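Local coordinates for protein monosaccharide-transporting ATPase (Actinobacillus succinogenes, PDB 5DTE) that binds D-allose and probably serves as the periplasmic solute-binding component that hands this kind of sugar to an ABC transporter, at residues 157-162 against 186-191; 202-207 against 232-237; 215-220 against 242-247. All coordinates share one frame; numbering follows the deposited sequence.

Interaction 1: residues 157-162 against 186-191; sequences GNVAIL and PDIKIV
Gly157, Asn158 and Val159 pair in parallel with Ile188, Lys189 and Ile190, the short strand segments inclined at 39° and closing to 4.6 Å between their axes. Each strand donates and accepts in turn. Gly157 N bonds to Asp187 O at 2.9 Å, Lys189 N returns to Gly157 O, Val159 N goes on to Lys189 O, and Val191 N closes the series on Val159 O at 2.8 Å. This is the strand pair of a beta-alpha-beta unit in which helix 169-182 makes the connection, and 188-195 is an outermost strand of its sheet. On the face bearing Val159, Ile188 and Ile190, the CG2 methyls of Val159 and Ile188 meet at 3.6 Å, their side chains crossing at about a right angle. Val159 CG1 lies anti to the carbonyl carbon (chi1 -70°), which leaves CG2 between N and C, where it also touches Ile190 CG1 at 3.7 Å. Phe182 of the connecting helix packs on both Val159 and Ile190. Asn158 and Lys189 point to the other face. Asn158 OD1 rests against Val191 CG1 at 3.6 Å, while ND2 of the same amide is hydrogen-bonded to Asn216 O beyond the pair.

Interaction 2: residues 202-207 against 232-237; sequences QALNVT and VTAVEN
Leu204 and Thr207, one turn apart on helix 200-213, meet Thr233 and Ala234 of helix 225-237 and make nearly all of this contact. The segment axes approach to 8.5 Å at a signed crossing angle of -45°, and the nearest CA pair, Leu204 and Ala234, is 5.5 Å apart.

The van der Waals contacts form two clusters. In the first, Leu204 works through a single methyl. Its CG is extended away from the backbone N (chi1 175°), and this carries CD1 across to Thr233 CG2 at 3.6 Å and onto the backbone of Ala234, whose N it touches at 3.5 Å; the leucine and threonine side chains meet at a slant. In the second, Thr207 and Ala234 both point toward the opposing helix, and Thr207 CG2 comes to 3.5 Å from Ala234 CB.

The two threonines turn their hydroxyls from the partner. Thr233 OG1 is hydrogen-bonded to Ile229 O one turn earlier, and its methyl is thereby presented to Leu204. Thr207 keeps OG1 beside its backbone N and offers CG2 to the interface. At the outer margin Asn237 only brushes Leu204.

The two helices lie on one face of the same parallel sheet: Thr207 from one and Val235 from the other both rest on Ile220 of strand 219-222, the strand that joins the helices in sequence. No hydrogen bond links the two segments, so they meet mainly through methyl groups. The small side chain of Ala234 is consistent with the close approach, which rests on dispersion and fit and not on any direction-specific bond.

Interaction 3: residues 215-220 against 242-247; sequences PNINGI and GKVLVS
Leu245 O is approached by two groups of the neighbouring strand: the N-H of Ile220 bonds to it at 2.7 Å, and Gly219 CA supplies a CA-H...O contact. The same pairing of one amide with one CA-H recurs at Asn218 O, which accepts Leu245 N at 2.9 Å with Val244 CA beside it, and at Ile220 O, which accepts Ser247 N at 2.8 Å with Val246 CA beside it. The bonds differ in geometry. The Ser247 N-H comes in nearly along the C=O axis of Ile220, whereas that of Leu245 stands 45° out of the carbonyl plane of Asn218. Gly219 with Leu245 and Ile220 with Val246 are the parallel bridges.

Valine and isoleucine branches pack beneath this backbone frame. Ile220 and Val246 lie side by side and point the same way, with Val246 CG2 at 4.0 Å from Ile220 CB. Val244 crosses Ile220 at a slant, its CG1 at 3.8 Å from Ile220 CG1. That methyl stands opposite the backbone N of its own residue (chi1 -178°), which also brings it against the Asn218-Gly219 peptide, at 3.4 Å from Gly219 N.

The pair forms a beta-alpha-beta unit through helix 225-237, whose Val235 packs on Val244 and whose Ala228 and Val232 pack on Val246; helix 200-213 lies over Ile217 through Ile210 and Leu211. On the other face Leu245 meets Leu149 and Ala152 of helix 138-152, and Ser247 OG is hydrogen-bonded to Glu145 OE2 of that helix. Strand 157-163 flanks 219-222 on the side away from 245-247.

In the fold
Interactions 1 and 3 are built on the same four-stranded parallel sheet, in the order 188-195, 157-163, 219-222, 245-247, and their centres are about 10 Å apart. The seam between them is bonded: Ala160 N lies 3.1 Å from Gly219 O, a probable hydrogen bond. Interaction 2 lies in the helix layer covering this sheet, its centre about 11 Å from that of interaction 3 and about 17 Å from that of interaction 1. Thr207 CG2 reaches Ile220 CD1 at 3.6 Å, and Leu162 CD2 reaches Val206 CG1 at 3.5 Å. The sugar lies about 13 Å from the side chain of Ser247; Trp198, Asn224 and Asp250, shortly after three of these strands in sequence, line its pocket.

Interaction 1: residues 157-162 against 186-191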
loop_
_atom_site.group_PDB
_atom_site.type_symbol
_atom_site.label_atom_id
_atom_site.label_comp_id
_atom_site.label_asym_id
_atom_site.label_seq_id
_atom_site.Cartn_x
_atom_site.Cartn_y
_atom_site.Cartn_z
ATOM N N GLY A 157 -3.482 -2.599 -26.971
ATOM C CA GLY A 157 -2.044 -2.620 -26.802
ATOM C C GLY A 157 -1.577 -3.839 -26.048
ATOM O O GLY A 157 -2.341 -4.789 -25.864
ATOM N N ASN A 158 -0.319 -3.830 -25.622
ATOM C CA ASN A 158 0.188 -4.904 -24.769
ATOM C C ASN A 158 0.695 -4.318 -23.467
ATOM O O ASN A 158 1.490 -3.380 -23.481
ATOM C CB ASN A 158 1.301 -5.704 -25.461
ATOM C CG ASN A 158 0.876 -6.241 -26.816
ATOM O OD1 ASN A 158 0.126 -7.214 -26.895
ATOM N ND2 ASN A 158 1.360 -5.613 -27.892
ATOM N N VAL A 159 0.228 -4.863 -22.347
ATOM C CA VAL A 159 0.593 -4.342 -21.030
ATOM C C VAL A 159 1.518 -5.274 -20.264
ATOM O O VAL A 159 1.474 -6.502 -20.441
ATOM C CB VAL A 159 -0.652 -4.086 -20.148
ATOM C CG1 VAL A 159 -1.461 -2.890 -20.660
ATOM C CG2 VAL A 159 -1.506 -5.334 -20.076
ATOM N N ALA A 160 2.348 -4.677 -19.407
ATOM C CA ALA A 160 3.218 -5.436 -18.510
ATOM C C ALA A 160 3.013 -5.017 -17.060
ATOM O O ALA A 160 3.072 -3.836 -16.751
ATOM C CB ALA A 160 4.649 -5.260 -18.900
ATOM N N ILE A 161 2.792 -5.992 -16.178
ATOM C CA ILE A 161 2.559 -5.731 -14.757
ATOM C C ILE A 161 3.812 -5.847 -13.874
ATOM O O ILE A 161 4.482 -6.883 -13.870
ATOM C CB ILE A 161 1.495 -6.698 -14.206
ATOM C CG1 ILE A 161 0.112 -6.281 -14.698
ATOM C CG2 ILE A 161 1.527 -6.747 -12.677
ATOM C CD1 ILE A 161 -1.000 -7.135 -14.144
ATOM N N LEU A 162 4.127 -4.794 -13.122
ATOM C CA LEU A 162 5.180 -4.902 -12.097
ATOM C C LEU A 162 4.541 -5.128 -10.715
ATOM O O LEU A 162 3.671 -4.366 -10.288
ATOM C CB LEU A 162 6.085 -3.654 -12.064
ATOM C CG LEU A 162 7.026 -3.304 -13.228
ATOM C CD1 LEU A 162 7.358 -1.825 -13.200
ATOM C CD2 LEU A 162 8.326 -4.130 -13.258
ATOM N N PRO A 186 -10.430 -6.856 -24.691
ATOM C CA PRO A 186 -9.927 -7.973 -25.503
ATOM C C PRO A 186 -8.777 -7.579 -26.423
ATOM O O PRO A 186 -8.083 -8.462 -26.920
ATOM C CB PRO A 186 -11.155 -8.393 -26.318
ATOM C CG PRO A 186 -12.296 -8.053 -25.455
ATOM C CD PRO A 186 -11.897 -6.750 -24.792
ATOM N N ASP A 187 -8.581 -6.282 -26.640
ATOM C CA ASP A 187 -7.474 -5.801 -27.458
ATOM C C ASP A 187 -6.294 -5.383 -26.597
ATOM O O ASP A 187 -5.302 -4.850 -27.107
ATOM C CB ASP A 187 -7.909 -4.631 -28.337
ATOM C CG ASP A 187 -8.416 -5.076 -29.688
ATOM O OD1 ASP A 187 -8.276 -6.273 -30.007
ATOM O OD2 ASP A 187 -8.933 -4.223 -30.439
ATOM N N ILE A 188 -6.415 -5.602 -25.289
ATOM C CA ILE A 188 -5.257 -5.494 -24.410
ATOM C C ILE A 188 -4.898 -6.858 -23.853
ATOM O O ILE A 188 -5.753 -7.582 -23.318
ATOM C CB ILE A 188 -5.464 -4.523 -23.241
ATOM C CG1 ILE A 188 -5.729 -3.096 -23.755
ATOM C CG2 ILE A 188 -4.234 -4.560 -22.355
ATOM C CD1 ILE A 188 -5.771 -1.992 -22.677
ATOM N N LYS A 189 -3.623 -7.200 -24.015
ATOM C CA LYS A 189 -3.073 -8.444 -23.516
ATOM C C LYS A 189 -1.936 -8.197 -22.521
ATOM O O LYS A 189 -0.963 -7.483 -22.818
ATOM C CB LYS A 189 -2.562 -9.308 -24.668
ATOM C CG LYS A 189 -1.950 -10.606 -24.188
ATOM C CD LYS A 189 -1.569 -11.516 -25.324
ATOM C CE LYS A 189 -1.468 -12.951 -24.839
ATOM N NZ LYS A 189 -0.951 -13.834 -25.913
ATOM N N ILE A 190 -2.069 -8.787 -21.337
ATOM C CA ILE A 190 -0.962 -8.880 -20.397
ATOM C C ILE A 190 0.135 -9.743 -21.012
ATOM O O ILE A 190 -0.056 -10.933 -21.196
ATOM C CB ILE A 190 -1.420 -9.476 -19.041
ATOM C CG1 ILE A 190 -2.345 -8.493 -18.316
ATOM C CG2 ILE A 190 -0.227 -9.810 -18.153
ATOM C CD1 ILE A 190 -3.792 -8.840 -18.410
ATOM N N VAL A 191 1.276 -9.148 -21.358
ATOM C CA VAL A 191 2.343 -9.938 -21.972
ATOM C C VAL A 191 3.542 -10.118 -21.059
ATOM O O VAL A 191 4.394 -10.948 -21.320
ATOM C CB VAL A 191 2.845 -9.326 -23.297
ATOM C CG1 VAL A 191 1.699 -9.155 -24.274
ATOM C CG2 VAL A 191 3.560 -8.003 -23.040
#

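Interaction 2: residues 202-207 against 232-237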
loop_
_atom_site.group_PDB
_atom_site.type_symbol
_atom_site.label_atom_id
_atom_site.label_comp_id
_atom_site.label_asym_id
_atom_site.label_seq_id
_atom_site.Cartn_x
_atom_site.Cartn_y
_atom_site.Cartn_z
ATOM N N GLN A 202 15.075 -1.820 -8.410
ATOM C CA GLN A 202 14.765 -3.088 -9.077
ATOM C C GLN A 202 13.789 -2.978 -10.277
ATOM O O GLN A 202 13.906 -3.723 -11.272
ATOM C CB GLN A 202 14.184 -4.073 -8.076
ATOM C CG GLN A 202 15.071 -4.390 -6.918
ATOM C CD GLN A 202 14.618 -5.634 -6.175
ATOM O OE1 GLN A 202 13.985 -6.532 -6.750
ATOM N NE2 GLN A 202 14.935 -5.692 -4.884
ATOM N N ALA A 203 12.812 -2.076 -10.171
ATOM C CA ALA A 203 11.814 -1.927 -11.218
ATOM C C ALA A 203 12.442 -1.270 -12.438
ATOM O O ALA A 203 11.987 -1.473 -13.555
ATOM C CB ALA A 203 10.641 -1.136 -10.729
ATOM N N LEU A 204 13.509 -0.504 -12.232
ATOM C CA LEU A 204 14.283 0.019 -13.361
ATOM C C LEU A 204 14.992 -1.129 -14.098
ATOM O O LEU A 204 14.932 -1.218 -15.328
ATOM C CB LEU A 204 15.290 1.072 -12.888
ATOM C CG LEU A 204 16.294 1.696 -13.867
ATOM C CD1 LEU A 204 15.613 2.599 -14.874
ATOM C CD2 LEU A 204 17.335 2.481 -13.083
ATOM N N ASN A 205 15.649 -2.013 -13.346
ATOM C CA ASN A 205 16.268 -3.181 -13.941
ATOM C C ASN A 205 15.236 -4.068 -14.619
ATOM O O ASN A 205 15.342 -4.356 -15.821
ATOM C CB ASN A 205 17.024 -3.994 -12.906
ATOM C CG ASN A 205 17.794 -5.140 -13.530
ATOM O OD1 ASN A 205 17.225 -6.181 -13.861
ATOM N ND2 ASN A 205 19.092 -4.946 -13.717
ATOM N N VAL A 206 14.233 -4.503 -13.859
ATOM C CA VAL A 206 13.203 -5.365 -14.436
ATOM C C VAL A 206 12.521 -4.750 -15.679
ATOM O O VAL A 206 12.396 -5.420 -16.705
ATOM C CB VAL A 206 12.133 -5.718 -13.406
ATOM C CG1 VAL A 206 10.924 -6.349 -14.095
ATOM C CG2 VAL A 206 12.701 -6.650 -12.347
ATOM N N THR A 207 12.115 -3.482 -15.604
ATOM C CA THR A 207 11.408 -2.841 -16.718
ATOM C C THR A 207 12.259 -2.788 -17.973
ATOM O O THR A 207 11.752 -2.941 -19.077
ATOM C CB THR A 207 10.958 -1.392 -16.382
ATOM O OG1 THR A 207 10.172 -1.397 -15.193
ATOM C CG2 THR A 207 10.123 -0.793 -17.494
ATOM N N VAL A 232 9.180 4.403 -15.211
ATOM C CA VAL A 232 9.256 5.584 -16.068
ATOM C C VAL A 232 10.696 5.861 -16.511
ATOM O O VAL A 232 10.949 6.124 -17.682
ATOM C CB VAL A 232 8.691 6.833 -15.366
ATOM C CG1 VAL A 232 8.940 8.077 -16.204
ATOM C CG2 VAL A 232 7.214 6.665 -15.094
ATOM N N THR A 233 11.636 5.786 -15.575
ATOM C CA THR A 233 13.057 5.998 -15.867
ATOM C C THR A 233 13.574 5.066 -16.954
ATOM O O THR A 233 14.394 5.460 -17.780
ATOM C CB THR A 233 13.909 5.809 -14.605
ATOM O OG1 THR A 233 13.357 6.608 -13.557
ATOM C CG2 THR A 233 15.346 6.224 -14.856
ATOM N N ALA A 234 13.089 3.829 -16.937
ATOM C CA ALA A 234 13.377 2.885 -17.996
ATOM C C ALA A 234 12.868 3.401 -19.345
ATOM O O ALA A 234 13.660 3.545 -20.284
ATOM C CB ALA A 234 12.771 1.538 -17.684
ATOM N N VAL A 235 11.568 3.695 -19.462
ATOM C CA VAL A 235 11.058 4.085 -20.775
ATOM C C VAL A 235 11.789 5.350 -21.297
ATOM O O VAL A 235 12.178 5.383 -22.459
ATOM C CB VAL A 235 9.504 4.269 -20.791
ATOM C CG1 VAL A 235 8.829 3.065 -20.183
ATOM C CG2 VAL A 235 9.054 5.534 -20.096
ATOM N N GLU A 236 12.053 6.342 -20.443
ATOM C CA GLU A 236 12.761 7.556 -20.883
ATOM C C GLU A 236 14.232 7.287 -21.223
ATOM O O GLU A 236 14.812 7.939 -22.106
ATOM C CB GLU A 236 12.660 8.652 -19.818
ATOM C CG GLU A 236 11.253 9.245 -19.679
ATOM C CD GLU A 236 11.203 10.483 -18.791
ATOM O OE1 GLU A 236 11.935 10.526 -17.773
ATOM O OE2 GLU A 236 10.432 11.415 -19.119
ATOM N N ASN A 237 14.833 6.331 -20.518
ATOM C CA ASN A 237 16.156 5.845 -20.877
ATOM C C ASN A 237 16.076 5.239 -22.253
ATOM O O ASN A 237 16.903 5.505 -23.118
ATOM C CB ASN A 237 16.663 4.807 -19.878
ATOM C CG ASN A 237 17.433 5.423 -18.705
ATOM O OD1 ASN A 237 17.445 6.639 -18.498
ATOM N ND2 ASN A 237 18.076 4.567 -17.931
#

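Interaction 3: residues 215-220 against 242-247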
loop_
_atom_site.group_PDB
_atom_site.type_symbol
_atom_site.label_atom_id
_atom_site.label_comp_id
_atom_site.label_asym_id
_atom_site.label_seq_id
_atom_site.Cartn_x
_atom_site.Cartn_y
_atom_site.Cartn_z
ATOM N N PRO A 215 8.927 -5.369 -27.687
ATOM C CA PRO A 215 9.004 -3.977 -28.159
ATOM C C PRO A 215 7.616 -3.400 -28.438
ATOM O O PRO A 215 7.466 -2.222 -28.795
ATOM C CB PRO A 215 9.830 -4.083 -29.445
ATOM C CG PRO A 215 9.708 -5.537 -29.892
ATOM C CD PRO A 215 9.041 -6.335 -28.798
ATOM N N ASN A 216 6.603 -4.249 -28.268
ATOM C CA ASN A 216 5.230 -3.862 -28.518
ATOM C C ASN A 216 4.496 -3.615 -27.217
ATOM O O ASN A 216 3.271 -3.735 -27.139
ATOM C CB ASN A 216 4.519 -4.924 -29.351
ATOM C CG ASN A 216 5.048 -4.988 -30.771
ATOM O OD1 ASN A 216 5.614 -4.017 -31.278
ATOM N ND2 ASN A 216 4.849 -6.127 -31.427
ATOM N N ILE A 217 5.262 -3.256 -26.198
ATOM C CA ILE A 217 4.681 -2.834 -24.941
ATOM C C ILE A 217 4.472 -1.323 -24.942
ATOM O O ILE A 217 5.394 -0.570 -25.264
ATOM C CB ILE A 217 5.560 -3.246 -23.774
ATOM C CG1 ILE A 217 5.487 -4.754 -23.600
ATOM C CG2 ILE A 217 5.109 -2.563 -22.510
ATOM C CD1 ILE A 217 6.193 -5.233 -22.364
ATOM N N ASN A 218 3.255 -0.897 -24.596
ATOM C CA ASN A 218 2.865 0.515 -24.660
ATOM C C ASN A 218 2.236 1.015 -23.358
ATOM O O ASN A 218 1.810 2.170 -23.276
ATOM C CB ASN A 218 1.892 0.767 -25.835
ATOM C CG ASN A 218 0.493 0.134 -25.631
ATOM O OD1 ASN A 218 0.311 -0.815 -24.866
ATOM N ND2 ASN A 218 -0.495 0.666 -26.342
ATOM N N GLY A 219 2.189 0.139 -22.351
ATOM C CA GLY A 219 1.587 0.447 -21.060
ATOM C C GLY A 219 2.127 -0.386 -19.900
ATOM O O GLY A 219 2.263 -1.612 -20.012
ATOM N N ILE A 220 2.435 0.270 -18.779
ATOM C CA ILE A 220 2.976 -0.430 -17.611
ATOM C C ILE A 220 2.197 -0.203 -16.318
ATOM O O ILE A 220 2.139 0.906 -15.777
ATOM C CB ILE A 220 4.433 -0.043 -17.330
ATOM C CG1 ILE A 220 5.329 -0.413 -18.513
ATOM C CG2 ILE A 220 4.903 -0.748 -16.078
ATOM C CD1 ILE A 220 6.721 0.059 -18.358
ATOM N N GLY A 242 6.427 8.952 -23.601
ATOM C CA GLY A 242 5.236 9.285 -24.366
ATOM C C GLY A 242 4.656 8.114 -25.140
ATOM O O GLY A 242 3.492 8.154 -25.551
ATOM N N LYS A 243 5.458 7.064 -25.317
ATOM C CA LYS A 243 5.087 5.920 -26.140
ATOM C C LYS A 243 4.670 4.736 -25.277
ATOM O O LYS A 243 4.001 3.820 -25.741
ATOM C CB LYS A 243 6.245 5.542 -27.067
ATOM C CG LYS A 243 6.217 6.262 -28.423
ATOM C CD LYS A 243 7.556 6.841 -28.848
ATOM C CE LYS A 243 7.377 7.703 -30.103
ATOM N NZ LYS A 243 8.640 7.918 -30.917
ATOM N N VAL A 244 5.063 4.760 -24.011
ATOM C CA VAL A 244 4.556 3.793 -23.036
ATOM C C VAL A 244 4.025 4.549 -21.822
ATOM O O VAL A 244 4.722 5.381 -21.235
ATOM C CB VAL A 244 5.639 2.766 -22.576
ATOM C CG1 VAL A 244 5.039 1.769 -21.610
ATOM C CG2 VAL A 244 6.255 2.039 -23.758
ATOM N N LEU A 245 2.786 4.268 -21.454
ATOM C CA LEU A 245 2.173 4.950 -20.326
ATOM C C LEU A 245 2.206 4.073 -19.076
ATOM O O LEU A 245 1.945 2.874 -19.131
ATOM C CB LEU A 245 0.741 5.359 -20.664
ATOM C CG LEU A 245 0.602 6.065 -22.012
ATOM C CD1 LEU A 245 -0.863 6.446 -22.291
ATOM C CD2 LEU A 245 1.525 7.270 -22.064
ATOM N N VAL A 246 2.528 4.693 -17.949
ATOM C CA VAL A 246 2.766 3.985 -16.704
ATOM C C VAL A 246 1.717 4.409 -15.664
ATOM O O VAL A 246 1.344 5.583 -15.602
ATOM C CB VAL A 246 4.227 4.259 -16.219
ATOM C CG1 VAL A 246 4.552 3.583 -14.880
ATOM C CG2 VAL A 246 5.218 3.835 -17.306
ATOM N N SER A 247 1.214 3.446 -14.892
ATOM C CA SER A 247 0.363 3.743 -13.741
ATOM C C SER A 247 1.004 3.228 -12.447
ATOM O O SER A 247 1.652 2.170 -12.434
ATOM C CB SER A 247 -1.029 3.133 -13.923
ATOM O OG SER A 247 -0.931 1.748 -14.191
#